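Local coordinates for protein SaTIE-TED (Staphylococcus aureus, PDB 6FX6) that is of unknown function but forms the thioester domain of a cell-wall-anchored surface protein, a domain class that probably attaches bacteria covalently to host molecules, at residues Q6-K11 with A36-N41; T197-R202 with P228-L233. All coordinates share one frame; numbering follows the deposited sequence.

Contact 1: residues Q6-K11 with A36-N41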
loop_
_atom_site.group_PDB
_atom_site.type_symbol
_atom_site.label_atom_id
_atom_site.label_comp_id
_atom_site.label_asym_id
_atom_site.label_seq_id
_atom_site.Cartn_x
_atom_site.Cartn_y
_atom_site.Cartn_z
ATOM N N GLN A 6 -14.428 16.565 -4.105
ATOM C CA GLN A 6 -13.398 16.896 -3.111
ATOM C C GLN A 6 -12.425 17.958 -3.625
ATOM O O GLN A 6 -12.014 17.931 -4.789
ATOM C CB GLN A 6 -12.609 15.644 -2.710
ATOM C CG GLN A 6 -13.435 14.508 -2.111
ATOM C CD GLN A 6 -14.092 14.850 -0.781
ATOM O OE1 GLN A 6 -13.662 15.756 -0.069
ATOM N NE2 GLN A 6 -15.140 14.113 -0.441
ATOM N N LYS A 7 -12.054 18.876 -2.735
ATOM C CA LYS A 7 -11.096 19.934 -3.036
ATOM C C LYS A 7 -9.677 19.380 -2.902
ATOM O O LYS A 7 -9.385 18.656 -1.951
ATOM C CB LYS A 7 -11.299 21.103 -2.069
ATOM C CG LYS A 7 -10.748 22.436 -2.556
ATOM C CD LYS A 7 -11.177 23.589 -1.655
ATOM C CE LYS A 7 -12.612 24.026 -1.925
ATOM N NZ LYS A 7 -13.115 24.970 -0.890
ATOM N N LEU A 8 -8.808 19.708 -3.856
ATOM C CA LEU A 8 -7.392 19.327 -3.777
ATOM C C LEU A 8 -6.648 20.338 -2.913
ATOM O O LEU A 8 -6.588 21.526 -3.253
ATOM C CB LEU A 8 -6.757 19.263 -5.170
ATOM C CG LEU A 8 -5.272 18.890 -5.270
ATOM C CD1 LEU A 8 -5.010 17.536 -4.637
ATOM C CD2 LEU A 8 -4.823 18.896 -6.721
ATOM N N ASP A 9 -6.105 19.860 -1.795
ATOM C CA ASP A 9 -5.265 20.663 -0.911
ATOM C C ASP A 9 -3.802 20.289 -1.121
ATOM O O ASP A 9 -3.492 19.262 -1.725
ATOM C CB ASP A 9 -5.650 20.442 0.556
ATOM C CG ASP A 9 -7.097 20.822 0.854
ATOM O OD1 ASP A 9 -7.618 21.788 0.254
ATOM O OD2 ASP A 9 -7.714 20.155 1.708
ATOM N N VAL A 10 -2.915 21.133 -0.613
ATOM C CA VAL A 10 -1.482 20.968 -0.808
ATOM C C VAL A 10 -0.711 21.496 0.395
ATOM O O VAL A 10 -1.187 22.380 1.099
ATOM C CB VAL A 10 -1.011 21.708 -2.088
ATOM C CG1 VAL A 10 -1.149 23.221 -1.946
ATOM C CG2 VAL A 10 0.424 21.336 -2.447
ATOM N N LYS A 11 0.467 20.921 0.625
ATOM C CA LYS A 11 1.497 21.531 1.453
ATOM C C LYS A 11 2.759 21.587 0.606
ATOM O O LYS A 11 3.187 20.575 0.052
ATOM C CB LYS A 11 1.705 20.745 2.748
ATOM C CG LYS A 11 0.518 20.881 3.696
ATOM C CD LYS A 11 0.862 20.623 5.158
ATOM C CE LYS A 11 0.734 19.157 5.532
ATOM N NZ LYS A 11 0.857 18.946 7.000
ATOM N N ALA A 36 4.814 19.577 -4.533
ATOM C CA ALA A 36 3.457 19.586 -3.996
ATOM C C ALA A 36 3.224 18.276 -3.258
ATOM O O ALA A 36 3.299 17.202 -3.858
ATOM C CB ALA A 36 2.442 19.746 -5.116
ATOM N N LYS A 37 2.983 18.369 -1.953
ATOM C CA LYS A 37 2.512 17.231 -1.177
ATOM C C LYS A 37 0.997 17.335 -1.139
ATOM O O LYS A 37 0.441 18.168 -0.417
ATOM C CB LYS A 37 3.102 17.244 0.232
ATOM C CG LYS A 37 2.826 15.982 1.030
ATOM C CD LYS A 37 3.297 16.139 2.463
ATOM C CE LYS A 37 3.140 14.846 3.243
ATOM N NZ LYS A 37 3.471 15.037 4.678
ATOM N N PHE A 38 0.338 16.482 -1.918
ATOM C CA PHE A 38 -1.109 16.560 -2.109
ATOM C C PHE A 38 -1.892 15.907 -0.976
ATOM O O PHE A 38 -1.520 14.837 -0.483
ATOM C CB PHE A 38 -1.514 15.892 -3.427
ATOM C CG PHE A 38 -0.904 16.527 -4.651
ATOM C CD1 PHE A 38 -1.337 17.775 -5.093
ATOM C CD2 PHE A 38 0.087 15.863 -5.379
ATOM C CE1 PHE A 38 -0.787 18.354 -6.233
ATOM C CE2 PHE A 38 0.644 16.440 -6.515
ATOM C CZ PHE A 38 0.209 17.687 -6.944
ATOM N N TYR A 39 -2.983 16.559 -0.585
ATOM C CA TYR A 39 -3.969 16.002 0.336
ATOM C C TYR A 39 -5.345 16.090 -0.309
ATOM O O TYR A 39 -5.649 17.078 -0.965
ATOM C CB TYR A 39 -3.987 16.779 1.657
ATOM C CG TYR A 39 -2.752 16.587 2.509
ATOM C CD1 TYR A 39 -1.562 17.243 2.201
ATOM C CD2 TYR A 39 -2.776 15.762 3.638
ATOM C CE1 TYR A 39 -0.429 17.074 2.977
ATOM C CE2 TYR A 39 -1.646 15.594 4.430
ATOM C CZ TYR A 39 -0.475 16.248 4.092
ATOM O OH TYR A 39 0.651 16.082 4.860
ATOM N N VAL A 40 -6.165 15.054 -0.127
ATOM C CA VAL A 40 -7.572 15.080 -0.527
ATOM C C VAL A 40 -8.386 14.579 0.652
ATOM O O VAL A 40 -8.238 13.423 1.066
ATOM C CB VAL A 40 -7.858 14.197 -1.765
ATOM C CG1 VAL A 40 -9.321 14.318 -2.185
ATOM C CG2 VAL A 40 -6.934 14.571 -2.922
ATOM N N ASN A 41 -9.219 15.465 1.194
ATOM C CA ASN A 41 -10.061 15.193 2.367
ATOM C C ASN A 41 -9.285 14.574 3.542
ATOM O O ASN A 41 -9.730 13.609 4.161
ATOM C CB ASN A 41 -11.271 14.329 1.969
ATOM C CG ASN A 41 -12.474 14.543 2.876
ATOM O OD1 ASN A 41 -13.108 13.588 3.309
ATOM N ND2 ASN A 41 -12.800 15.801 3.156
HETATM O O HOH W 1 -9.443 18.138 0.655
#
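Two antiparallel segments, 6-11 near the N-terminus and 36-41 further on, meet here inside the large antiparallel sheet of the thioester domain, and their side chains alternate between two quite different faces. The backbone zips up through two hydrogen-bonded pairs. Asp9 N reaches Tyr39 O at 2.9 Å, almost along the C=O axis, and Tyr39 N returns a straight bond (177°) to Asp9 O from above the carbonyl plane; Lys11 and Lys37 repeat the exchange. Between them lies the non-hydrogen-bonded pair Val10 and Phe38, where Val10 CA comes to 3.4 Å from Lys37 O in a CA-H...O contact.

One face is apolar. Leu8, with CG anti to the backbone N, lays CD1 against Phe38 CD1 at 3.7 Å while the same methyl touches Val40 CG2. Val10 CG2, also anti to N, meets the methyl of Ala36 (CG2 to CB, 3.7 Å), and that methyl in turn sits above the rim of the Phe38 ring. Ala45, Cys47 and Ile56 pack round this phenyl group from outside the pair.

The other face carries Asp9, Tyr39, Lys11 and Lys37, of which Asp9 and Lys11 are exposed. The Lys11 chain bends at chi3 (-89°), bringing CE obliquely to Tyr39 OH at 3.1 Å. Lys37, fully extended, donates a hydrogen bond from NZ to Tyr39 OH at 3.0 Å and also bonds Tyr86 OH. Two positive charges near one phenol might slightly ease its ionisation. At the Asn41 end, a water donates to Lys7 O and Asp9 OD2 and accepts from Asn41 N (2.7 Å from the water oxygen), bridging strand and turn. Strand 5-13 thus lies between 30-40 and 59-64, while 30-40 turns at Asn41 into a beta hairpin with 43-47, Phe38 bonding Ala45.

Contact 2: residues T197-R202 with P228-L233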
loop_
_atom_site.group_PDB
_atom_site.type_symbol
_atom_site.label_atom_id
_atom_site.label_comp_id
_atom_site.label_asym_id
_atom_site.label_seq_id
_atom_site.Cartn_x
_atom_site.Cartn_y
_atom_site.Cartn_z
ATOM N N THR A 197 -12.050 -20.095 9.065
ATOM C CA THR A 197 -10.901 -19.524 8.370
ATOM C C THR A 197 -10.297 -18.354 9.154
ATOM O O THR A 197 -10.995 -17.399 9.493
ATOM C CB THR A 197 -11.292 -19.087 6.951
ATOM O OG1 THR A 197 -11.704 -20.243 6.214
ATOM C CG2 THR A 197 -10.128 -18.428 6.227
ATOM N N ILE A 198 -8.996 -18.464 9.430
ATOM C CA ILE A 198 -8.205 -17.420 10.069
ATOM C C ILE A 198 -7.434 -16.655 8.987
ATOM O O ILE A 198 -6.777 -17.271 8.150
ATOM C CB ILE A 198 -7.219 -18.034 11.091
ATOM C CG1 ILE A 198 -8.005 -18.715 12.221
ATOM C CG2 ILE A 198 -6.285 -16.967 11.645
ATOM C CD1 ILE A 198 -7.162 -19.495 13.206
ATOM N N HIS A 199 -7.516 -15.326 9.014
ATOM C CA HIS A 199 -6.800 -14.464 8.065
ATOM C C HIS A 199 -5.729 -13.671 8.780
ATOM O O HIS A 199 -6.027 -12.979 9.749
ATOM C CB HIS A 199 -7.745 -13.457 7.400
ATOM C CG HIS A 199 -8.949 -14.073 6.767
ATOM N ND1 HIS A 199 -8.980 -14.451 5.443
ATOM C CD2 HIS A 199 -10.177 -14.347 7.269
ATOM C CE1 HIS A 199 -10.174 -14.947 5.160
ATOM N NE2 HIS A 199 -10.918 -14.895 6.250
ATOM N N LEU A 200 -4.498 -13.752 8.281
ATOM C CA LEU A 200 -3.354 -13.016 8.830
ATOM C C LEU A 200 -2.962 -11.893 7.868
ATOM O O LEU A 200 -2.177 -12.108 6.950
ATOM C CB LEU A 200 -2.178 -13.970 9.048
ATOM C CG LEU A 200 -2.507 -15.268 9.784
ATOM C CD1 LEU A 200 -1.230 -16.083 9.955
ATOM C CD2 LEU A 200 -3.180 -15.001 11.123
ATOM N N ASP A 201 -3.510 -10.697 8.099
ATOM C CA ASP A 201 -3.397 -9.576 7.159
ATOM C C ASP A 201 -2.077 -8.821 7.278
ATOM O O ASP A 201 -1.631 -8.504 8.382
ATOM C CB ASP A 201 -4.518 -8.554 7.389
ATOM C CG ASP A 201 -5.900 -9.151 7.266
ATOM O OD1 ASP A 201 -6.100 -10.079 6.458
ATOM O OD2 ASP A 201 -6.793 -8.671 7.983
ATOM N N ARG A 202 -1.485 -8.500 6.134
ATOM C CA ARG A 202 -0.354 -7.572 6.080
ATOM C C ARG A 202 -0.798 -6.104 6.114
ATOM O O ARG A 202 -0.049 -5.252 6.581
ATOM C CB ARG A 202 0.489 -7.820 4.829
ATOM C CG ARG A 202 1.284 -9.110 4.869
ATOM C CD ARG A 202 1.890 -9.408 3.509
ATOM N NE ARG A 202 2.767 -10.576 3.547
ATOM C CZ ARG A 202 4.057 -10.576 3.898
ATOM N NH1 ARG A 202 4.690 -9.455 4.262
ATOM N NH2 ARG A 202 4.732 -11.725 3.883
ATOM N N PRO A 228 -6.026 -7.033 1.604
ATOM C CA PRO A 228 -5.239 -7.150 2.839
ATOM C C PRO A 228 -3.975 -8.028 2.737
ATOM O O PRO A 228 -3.180 -8.040 3.676
ATOM C CB PRO A 228 -6.235 -7.738 3.846
ATOM C CG PRO A 228 -7.271 -8.410 3.025
ATOM C CD PRO A 228 -7.358 -7.651 1.737
ATOM N N LEU A 229 -3.805 -8.752 1.632
ATOM C CA LEU A 229 -2.615 -9.573 1.383
ATOM C C LEU A 229 -2.402 -10.581 2.512
ATOM O O LEU A 229 -1.310 -10.680 3.079
ATOM C CB LEU A 229 -1.373 -8.691 1.193
ATOM C CG LEU A 229 -1.470 -7.582 0.145
ATOM C CD1 LEU A 229 -0.183 -6.780 0.141
ATOM C CD2 LEU A 229 -1.758 -8.127 -1.245
ATOM N N ASP A 230 -3.468 -11.309 2.837
ATOM C CA ASP A 230 -3.461 -12.218 3.979
ATOM C C ASP A 230 -2.953 -13.603 3.630
ATOM O O ASP A 230 -3.256 -14.134 2.567
ATOM C CB ASP A 230 -4.846 -12.326 4.633
ATOM C CG ASP A 230 -5.906 -12.883 3.711
ATOM O OD1 ASP A 230 -6.036 -12.365 2.585
ATOM O OD2 ASP A 230 -6.640 -13.809 4.117
ATOM N N SER A 231 -2.161 -14.170 4.532
ATOM C CA SER A 231 -2.001 -15.614 4.601
ATOM C C SER A 231 -3.228 -16.106 5.345
ATOM O O SER A 231 -3.633 -15.477 6.320
ATOM C CB SER A 231 -0.728 -15.999 5.350
ATOM O OG SER A 231 0.408 -15.531 4.654
ATOM N N TRP A 232 -3.836 -17.196 4.878
ATOM C CA TRP A 232 -4.991 -17.771 5.554
ATOM C C TRP A 232 -4.921 -19.281 5.698
ATOM O O TRP A 232 -4.281 -19.990 4.910
ATOM C CB TRP A 232 -6.312 -17.343 4.891
ATOM C CG TRP A 232 -6.505 -17.760 3.460
ATOM C CD1 TRP A 232 -6.265 -16.999 2.353
ATOM C CD2 TRP A 232 -7.020 -19.011 2.980
ATOM N NE1 TRP A 232 -6.578 -17.697 1.217
ATOM C CE2 TRP A 232 -7.041 -18.937 1.568
ATOM C CE3 TRP A 232 -7.452 -20.189 3.601
ATOM C CZ2 TRP A 232 -7.484 -19.999 0.762
ATOM C CZ3 TRP A 232 -7.893 -21.255 2.797
ATOM C CH2 TRP A 232 -7.909 -21.144 1.392
ATOM N N LEU A 233 -5.624 -19.748 6.721
ATOM C CA LEU A 233 -5.629 -21.137 7.136
ATOM C C LEU A 233 -7.039 -21.479 7.579
ATOM O O LEU A 233 -7.631 -20.743 8.386
ATOM C CB LEU A 233 -4.645 -21.296 8.292
ATOM C CG LEU A 233 -4.521 -22.618 9.052
ATOM C CD1 LEU A 233 -3.096 -22.801 9.552
ATOM C CD2 LEU A 233 -5.487 -22.691 10.218
HETATM O O HOH W 2 0.576 -12.494 3.787
#
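The imidazole of His199 has the CG2 methyl of Thr197 above the rim of one face, 3.5 Å over the plane, and Asp230 OD2 at its edge, in the plane. The indole of Trp232 meets that same methyl obliquely, CE3 to Thr197 CG2 being 4.1 Å, and packs edge-to-face with His142. His199 ND1 donates to Asp230 OD2 over 2.8 Å, the oxygen being approached from above the carboxylate plane, which is turned 44° from the ring. Asp230 gets there by taking the crowded first torsion (chi1 62°), so that its carboxylate runs alongside the ring in the same direction. The carboxylate holds a proton on ND1 and would be expected to raise the tendency of the ring to carry a second one. Asp201 lies close as well, its OD1 4.4 Å from Asp230 OD2, a like-charge approach probably tempered by a salt bridge from Asp201 to Arg170.

The backbones pair antiparallel. Ile198 and Leu233 exchange two bonds, and Leu200 N meets Ser231 O at 2.8 Å nearly along the C=O axis; the return bond to Leu200 O is bent. Beyond the last bridge Arg202 N makes a weak bond to Pro228 O. Arg202 NE reaches a water at 2.9 Å, which donates to Leu229 O, while NH2 bonds Gln137 O.

Within its mixed sheet the pair is central: strand 168-170 flanks 195-201, and 145-149 runs parallel to 231-238. Ile198 and Leu200 both touch Ile169 of strand 168-170; Ile198 also meets Val186, and Leu200 Leu184, of strand 183-188 in the separate three-stranded sheet.

In the fold
Contact 1 and contact 2 pair strands in different sheets on opposite sides of the chain's centre, their centres 33 Å apart and their nearest atoms about 21 Å apart, without touching. The chain nevertheless ties them together: between the two strands of contact 2 it runs back to supply strands 210-213 and 220-222 to the sheet of contact 1, where Tyr212 packs on Gln6 and Val40, before returning to strand 231-238. This excursion is consistent with the slipknot topology reported for the class. A zinc ion lies about 11 Å from the side chain of Val10, and an acetate, probably from the crystallisation liquor, about 5 Å from that of Ala36.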